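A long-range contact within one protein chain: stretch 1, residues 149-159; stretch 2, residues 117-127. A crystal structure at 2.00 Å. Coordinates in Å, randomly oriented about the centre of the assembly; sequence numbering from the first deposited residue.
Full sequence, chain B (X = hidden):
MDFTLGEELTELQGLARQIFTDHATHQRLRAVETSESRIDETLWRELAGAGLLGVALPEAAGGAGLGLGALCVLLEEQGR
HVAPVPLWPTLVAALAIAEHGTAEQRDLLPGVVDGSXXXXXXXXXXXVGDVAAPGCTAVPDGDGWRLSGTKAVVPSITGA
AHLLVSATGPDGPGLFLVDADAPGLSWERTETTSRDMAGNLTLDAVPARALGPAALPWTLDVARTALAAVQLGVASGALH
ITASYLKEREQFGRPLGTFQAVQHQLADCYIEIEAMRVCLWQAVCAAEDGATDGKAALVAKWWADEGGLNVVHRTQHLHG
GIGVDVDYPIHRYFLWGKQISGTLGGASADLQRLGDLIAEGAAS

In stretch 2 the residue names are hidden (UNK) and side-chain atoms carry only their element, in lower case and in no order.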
ATOM      1  N   GLY B 149     -31.003   2.408 -26.208  1.00 52.97           N
ATOM      2  CA  GLY B 149     -30.373   2.465 -24.908  1.00 51.26           C
ATOM      3  C   GLY B 149     -29.619   3.775 -24.801  1.00 52.23           C
ATOM      4  O   GLY B 149     -29.850   4.704 -25.586  1.00 53.45           O
ATOM      5  N   THR B 150     -28.713   3.824 -23.832  1.00 51.77           N
ATOM      6  CA  THR B 150     -27.845   4.981 -23.636  1.00 51.58           C
ATOM      7  C   THR B 150     -26.447   4.475 -23.373  1.00 49.10           C
ATOM      8  O   THR B 150     -26.283   3.436 -22.722  1.00 47.68           O
ATOM      9  CB  THR B 150     -28.271   5.801 -22.437  1.00 54.11           C
ATOM     10  OG1 THR B 150     -28.250   4.920 -21.323  1.00 55.83           O
ATOM     11  CG2 THR B 150     -29.692   6.300 -22.586  1.00 55.18           C
ATOM     12  N   LYS B 151     -25.443   5.216 -23.834  1.00 46.52           N
ATOM     13  CA  LYS B 151     -24.056   4.907 -23.501  1.00 45.29           C
ATOM     14  C   LYS B 151     -23.434   6.116 -22.821  1.00 45.27           C
ATOM     15  O   LYS B 151     -23.812   7.266 -23.093  1.00 46.32           O
ATOM     16  CB  LYS B 151     -23.224   4.539 -24.738  1.00 45.04           C
ATOM     17  CG  LYS B 151     -23.906   3.577 -25.685  1.00 45.04           C
ATOM     18  CD  LYS B 151     -24.153   2.175 -25.047  1.00 46.03           C
ATOM     19  CE  LYS B 151     -22.834   1.391 -24.815  1.00 43.46           C
ATOM     20  NZ  LYS B 151     -23.141   0.058 -24.233  1.00 44.14           N
ATOM     21  N   ALA B 152     -22.489   5.857 -21.934  1.00 41.84           N
ATOM     22  CA  ALA B 152     -21.919   6.900 -21.098  1.00 41.59           C
ATOM     23  C   ALA B 152     -20.597   7.413 -21.665  1.00 40.81           C
ATOM     24  O   ALA B 152     -19.719   6.628 -22.041  1.00 38.82           O
ATOM     25  CB  ALA B 152     -21.689   6.364 -19.668  1.00 40.12           C
ATOM     26  N   VAL B 153     -20.422   8.741 -21.623  1.00 40.17           N
ATOM     27  CA  VAL B 153     -19.108   9.364 -21.763  1.00 40.69           C
ATOM     28  C   VAL B 153     -18.328   8.736 -22.911  1.00 40.58           C
ATOM     29  O   VAL B 153     -17.199   8.252 -22.740  1.00 39.90           O
ATOM     30  CB  VAL B 153     -18.275   9.319 -20.449  1.00 40.93           C
ATOM     31  CG1 VAL B 153     -18.847  10.286 -19.385  1.00 41.54           C
ATOM     32  CG2 VAL B 153     -18.092   7.894 -19.874  1.00 40.44           C
ATOM     33  N   VAL B 154     -18.900   8.795 -24.098  1.00 40.65           N
ATOM     34  CA  VAL B 154     -18.204   8.364 -25.305  1.00 42.50           C
ATOM     35  C   VAL B 154     -17.071   9.332 -25.610  1.00 43.14           C
ATOM     36  O   VAL B 154     -17.319  10.538 -25.736  1.00 43.67           O
ATOM     37  CB  VAL B 154     -19.199   8.291 -26.477  1.00 42.53           C
ATOM     38  CG1 VAL B 154     -18.483   7.899 -27.762  1.00 43.44           C
ATOM     39  CG2 VAL B 154     -20.328   7.342 -26.084  1.00 43.16           C
ATOM     40  N   PRO B 155     -15.828   8.866 -25.740  1.00 43.54           N
ATOM     41  CA  PRO B 155     -14.700   9.803 -25.761  1.00 42.69           C
ATOM     42  C   PRO B 155     -14.590  10.497 -27.103  1.00 43.82           C
ATOM     43  O   PRO B 155     -14.888   9.920 -28.154  1.00 42.92           O
ATOM     44  CB  PRO B 155     -13.479   8.906 -25.499  1.00 42.74           C
ATOM     45  CG  PRO B 155     -13.930   7.534 -26.082  1.00 43.03           C
ATOM     46  CD  PRO B 155     -15.399   7.461 -25.676  1.00 42.96           C
ATOM     47  N   SER B 156     -14.185  11.767 -27.053  1.00 42.60           N
ATOM     48  CA  SER B 156     -13.747  12.491 -28.238  1.00 45.61           C
ATOM     49  C   SER B 156     -14.774  12.389 -29.368  1.00 46.15           C
ATOM     50  O   SER B 156     -14.449  12.158 -30.542  1.00 47.36           O
ATOM     51  CB  SER B 156     -12.361  12.000 -28.657  1.00 47.79           C
ATOM     52  OG  SER B 156     -11.444  12.201 -27.587  1.00 48.74           O
ATOM     53  N   ILE B 157     -16.031  12.645 -29.003  1.00 45.54           N
ATOM     54  CA  ILE B 157     -17.166  12.458 -29.933  1.00 46.63           C
ATOM     55  C   ILE B 157     -17.135  13.449 -31.088  1.00 48.28           C
ATOM     56  O   ILE B 157     -17.650  13.152 -32.184  1.00 47.81           O
ATOM     57  CB  ILE B 157     -18.495  12.535 -29.149  1.00 49.59           C
ATOM     58  CG1 ILE B 157     -19.696  12.075 -30.028  1.00 54.39           C
ATOM     59  CG2 ILE B 157     -18.738  13.991 -28.716  1.00 49.93           C
ATOM     60  CD1 ILE B 157     -20.184  10.651 -29.827  1.00 55.25           C
ATOM     61  N   THR B 158     -16.527  14.636 -30.898  1.00 47.54           N
ATOM     62  CA  THR B 158     -16.609  15.680 -31.910  1.00 50.92           C
ATOM     63  C   THR B 158     -15.801  15.303 -33.154  1.00 52.87           C
ATOM     64  O   THR B 158     -14.611  14.955 -33.070  1.00 51.01           O
ATOM     65  CB  THR B 158     -16.116  17.025 -31.345  1.00 51.32           C
ATOM     66  OG1 THR B 158     -16.738  17.230 -30.075  1.00 53.55           O
ATOM     67  CG2 THR B 158     -16.523  18.202 -32.272  1.00 52.69           C
ATOM     68  N   GLY B 159     -16.451  15.419 -34.311  1.00 55.22           N
ATOM     69  CA  GLY B 159     -15.862  15.083 -35.590  1.00 58.39           C
ATOM     70  C   GLY B 159     -15.811  13.601 -35.925  1.00 57.71           C
ATOM     71  O   GLY B 159     -15.334  13.255 -37.007  1.00 61.72           O
ATOM     72  N   UNK B 117     -11.259  10.616 -41.781  1.00 51.37           N
ATOM     73  CA  UNK B 117     -12.336   9.860 -41.135  1.00 52.57           C
ATOM     74  C   UNK B 117     -11.893   9.434 -39.749  1.00 50.25           C
ATOM     75  O   UNK B 117     -10.944   8.655 -39.619  1.00 51.13           O
ATOM     76  c   UNK B 117     -13.833   7.792 -41.307  1.00 56.88           C
ATOM     77  c   UNK B 117     -14.097   6.452 -42.032  1.00 58.95           C
ATOM     78  c   UNK B 117     -12.708   8.612 -41.934  1.00 54.89           C
ATOM     79  n   UNK B 117     -14.827   6.955 -45.594  1.00 65.25           N
ATOM     80  c   UNK B 117     -15.022   6.901 -44.287  1.00 64.80           C
ATOM     81  n   UNK B 117     -16.218   7.179 -43.787  1.00 66.64           N
ATOM     82  n   UNK B 117     -14.012   6.569 -43.491  1.00 61.48           N
ATOM     83  N   UNK B 118     -12.584   9.922 -38.724  1.00 48.30           N
ATOM     84  CA  UNK B 118     -12.314   9.503 -37.353  1.00 46.51           C
ATOM     85  C   UNK B 118     -13.493   8.691 -36.839  1.00 45.98           C
ATOM     86  O   UNK B 118     -14.604   8.748 -37.375  1.00 45.83           O
ATOM     87  n   UNK B 118     -11.302  13.287 -35.079  1.00 53.39           N
ATOM     88  n   UNK B 118     -10.412  15.125 -36.142  1.00 59.01           N
ATOM     89  c   UNK B 118     -10.304  12.367 -35.644  1.00 51.64           C
ATOM     90  c   UNK B 118     -10.817  11.530 -36.807  1.00 49.98           C
ATOM     91  c   UNK B 118     -12.059  10.684 -36.420  1.00 46.19           C
ATOM     92  c   UNK B 118     -11.326  14.596 -35.334  1.00 56.79           C
ATOM     93  n   UNK B 118     -12.261  15.379 -34.794  1.00 57.74           N
ATOM     94  N   UNK B 119     -13.230   7.963 -35.762  1.00 46.71           N
ATOM     95  CA  UNK B 119     -14.191   7.060 -35.161  1.00 47.80           C
ATOM     96  C   UNK B 119     -14.118   7.244 -33.662  1.00 46.56           C
ATOM     97  O   UNK B 119     -13.188   7.864 -33.137  1.00 44.64           O
ATOM     98  c   UNK B 119     -13.888   5.602 -35.519  1.00 50.06           C
ATOM     99  c   UNK B 119     -15.294   5.234 -37.413  1.00 57.90           C
ATOM    100  c   UNK B 119     -13.078   4.158 -37.359  1.00 56.46           C
ATOM    101  c   UNK B 119     -13.868   5.400 -37.035  1.00 55.07           C
ATOM    102  N   UNK B 120     -15.106   6.694 -32.966  1.00 46.26           N
ATOM    103  CA  UNK B 120     -14.930   6.488 -31.536  1.00 45.79           C
ATOM    104  C   UNK B 120     -15.660   5.206 -31.167  1.00 45.97           C
ATOM    105  O   UNK B 120     -16.309   4.567 -32.001  1.00 44.79           O
ATOM    106  o   UNK B 120     -15.168   7.475 -29.328  1.00 43.16           O
ATOM    107  c   UNK B 120     -15.408   7.711 -30.719  1.00 45.51           C
ATOM    108  c   UNK B 120     -16.915   7.986 -30.957  1.00 46.40           C
ATOM    109  N   UNK B 121     -15.505   4.810 -29.904  1.00 45.86           N
ATOM    110  CA  UNK B 121     -16.122   3.598 -29.396  1.00 43.71           C
ATOM    111  C   UNK B 121     -16.948   3.954 -28.168  1.00 44.72           C
ATOM    112  O   UNK B 121     -16.521   4.763 -27.330  1.00 44.29           O
ATOM    113  c   UNK B 121     -15.060   2.537 -29.065  1.00 43.17           C
ATOM    114  c   UNK B 121     -14.116   3.019 -27.912  1.00 39.79           C
ATOM    115  c   UNK B 121     -14.262   2.273 -30.319  1.00 44.69           C
ATOM    116  N   UNK B 122     -18.112   3.325 -28.069  1.00 43.01           N
ATOM    117  CA  UNK B 122     -19.094   3.540 -27.009  1.00 43.23           C
ATOM    118  C   UNK B 122     -19.234   2.196 -26.300  1.00 43.16           C
ATOM    119  O   UNK B 122     -20.077   1.372 -26.648  1.00 43.71           O
ATOM    120  c   UNK B 122     -20.433   4.055 -27.583  1.00 44.37           C
ATOM    121  N   UNK B 123     -18.371   1.982 -25.303  1.00 41.62           N
ATOM    122  CA  UNK B 123     -18.227   0.714 -24.618  1.00 41.70           C
ATOM    123  C   UNK B 123     -18.699   0.793 -23.183  1.00 42.52           C
ATOM    124  O   UNK B 123     -18.667  -0.224 -22.497  1.00 42.37           O
ATOM    125  c   UNK B 123     -14.657  -0.232 -25.993  1.00 41.04           C
ATOM    126  c   UNK B 123     -16.741   0.263 -24.656  1.00 40.75           C
ATOM    127  c   UNK B 123     -16.947  -0.957 -26.799  1.00 41.65           C
ATOM    128  c   UNK B 123     -16.145   0.142 -26.068  1.00 40.90           C
ATOM    129  N   UNK B 124     -19.114   1.975 -22.697  1.00 42.07           N
ATOM    130  CA  UNK B 124     -19.472   2.116 -21.294  1.00 41.75           C
ATOM    131  C   UNK B 124     -20.905   2.607 -21.112  1.00 42.84           C
ATOM    132  O   UNK B 124     -21.477   3.259 -21.995  1.00 45.11           O
ATOM    133  o   UNK B 124     -15.730   4.429 -20.649  1.00 37.57           O
ATOM    134  c   UNK B 124     -17.081   2.430 -20.495  1.00 39.61           C
ATOM    135  c   UNK B 124     -16.051   3.440 -19.953  1.00 39.72           C
ATOM    136  o   UNK B 124     -15.600   3.253 -18.798  1.00 38.46           O
ATOM    137  c   UNK B 124     -18.483   3.057 -20.594  1.00 38.98           C
ATOM    138  N   UNK B 125     -21.445   2.320 -19.914  1.00 41.25           N
ATOM    139  CA  UNK B 125     -22.795   2.671 -19.490  1.00 41.73           C
ATOM    140  C   UNK B 125     -22.790   3.163 -18.045  1.00 43.10           C
ATOM    141  O   UNK B 125     -21.934   2.778 -17.241  1.00 44.27           O
ATOM    142  c   UNK B 125     -24.849  -0.117 -21.374  1.00 46.20           C
ATOM    143  c   UNK B 125     -24.036   1.149 -21.143  1.00 42.94           C
ATOM    144  c   UNK B 125     -23.790   1.474 -19.641  1.00 41.80           C
ATOM    145  o   UNK B 125     -25.204  -0.790 -20.374  1.00 46.81           O
ATOM    146  o   UNK B 125     -25.111  -0.445 -22.555  1.00 47.39           O
ATOM    147  N   UNK B 126     -23.773   4.004 -17.708  1.00 44.26           N
ATOM    148  CA  UNK B 126     -23.866   4.489 -16.334  1.00 45.67           C
ATOM    149  C   UNK B 126     -24.287   3.369 -15.386  1.00 48.06           C
ATOM    150  O   UNK B 126     -25.040   2.462 -15.752  1.00 46.37           O
ATOM    151  c   UNK B 126     -24.448   8.658 -18.598  1.00 47.82           C
ATOM    152  c   UNK B 126     -24.325   6.931 -16.890  1.00 47.34           C
ATOM    153  c   UNK B 126     -24.848   5.654 -16.241  1.00 47.32           C
ATOM    154  c   UNK B 126     -22.697   8.748 -16.965  1.00 45.94           C
ATOM    155  c   UNK B 126     -23.205   7.567 -16.378  1.00 46.02           C
ATOM    156  c   UNK B 126     -23.335   9.283 -18.075  1.00 47.10           C
ATOM    157  c   UNK B 126     -24.953   7.484 -18.011  1.00 48.06           C
ATOM    158  N   UNK B 127     -23.770   3.433 -14.154  1.00 49.46           N
ATOM    159  CA  UNK B 127     -24.221   2.539 -13.097  1.00 49.72           C
ATOM    160  C   UNK B 127     -23.279   1.367 -12.968  1.00 47.74           C
ATOM    161  O   UNK B 127     -22.025   1.547 -12.938  1.00 46.19           O
TER
HETATM  162  O   HOH W   1     -13.231  12.635 -33.465  1.00 46.79           O
HETATM  163  O   HOH W   2     -14.649  11.773 -39.268  1.00 51.87           O
HETATM  164  O   HOH W   3     -21.468  -0.812 -22.189  1.00 40.02           O
HETATM  165  O   HOH W   4     -19.281   4.555 -23.865  1.00 40.19           O
HETATM  166  O   HOH W   5     -16.870   5.509 -22.912  1.00 42.90           O
HETATM  167  O   HOH W   6     -25.665   4.633 -19.802  1.00 45.47           O

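Position 117 carries three carbons, a nitrogen, and then a carbon holding two more nitrogens: a guanidinium, hence Arg117. It points away and touches nothing on stretch 1. Position 118 has the same set of atoms, but its CA-to-CB bond points toward stretch 1, and a terminal nitrogen lies 2.9 Å from Thr158 O. This is Arg118, whose long arm lets NH2 donate to that carbonyl near the guanidinium plane, while Gly159 O lies over one face. Gly159, at positive phi, has no side chain, and a CB there would clash with Arg118 NH2.

At position 119, four carbons forked at the second identify Leu119, an apolar side chain pointing away into the buried interior. Position 120 has one carbon bearing an oxygen and a carbon, which makes it Thr120. Both branches are used: OG1 donates to Pro155 O at 2.7 Å, and CG2 packs 3.6 Å from Val154 CG1.

Position 121 shows one carbon bearing two others, so it is Val121. Its side chain points away, but its backbone O lies 3.4 Å from Pro155 CD. At position 122 a single carbon means Ala122; this small side chain points toward stretch 1 and its CB meets Val154 CG2 at 3.6 Å. Position 123, with four carbons forked at the second, is Leu123, again pointing away and buried.

Position 124 has three carbons, the third carrying two oxygens: Glu124, with OE1 4.3 Å from Val153 CG2. The oxygen of water 5 lies 2.8 Å from both Glu124 OE1 and Val153 O, so the carboxylate is a suitable acceptor in a buried setting. Position 125 repeats that pattern, but one oxygen reaches the Lys151 amine. It is Glu125, and the salt bridge from its OE2 to Lys151 NZ spans 2.6 Å.

Position 126 has one carbon and then a six-carbon ring without a hydroxyl, therefore Phe126. Ala152 CB sits over the ring face, 3.5 Å from its centroid, in a CH-pi contact that a flat aromatic surface accommodates well. Position 127 has no side-chain atoms: Gly127, whose backbone angles would jam a CB against the preceding carbonyl.

The contact joins two strands running roughly antiparallel, their axes 7.1 Å apart at closest approach. One direct backbone hydrogen bond, Ala152 N to Glu124 O at 2.8 Å, links the stretches, and waters extend it: water 4 lies 2.8 Å from both Glu124 N and Ala152 O, and water 2 joins Arg118 N to Gly159 O. Side chains complete the fit, with apolar packing around Val154 and Ala152 and polar ties from Arg118, Thr120 and Glu125.

Stretch 2, residues 117-127: RRLTVALEEFG
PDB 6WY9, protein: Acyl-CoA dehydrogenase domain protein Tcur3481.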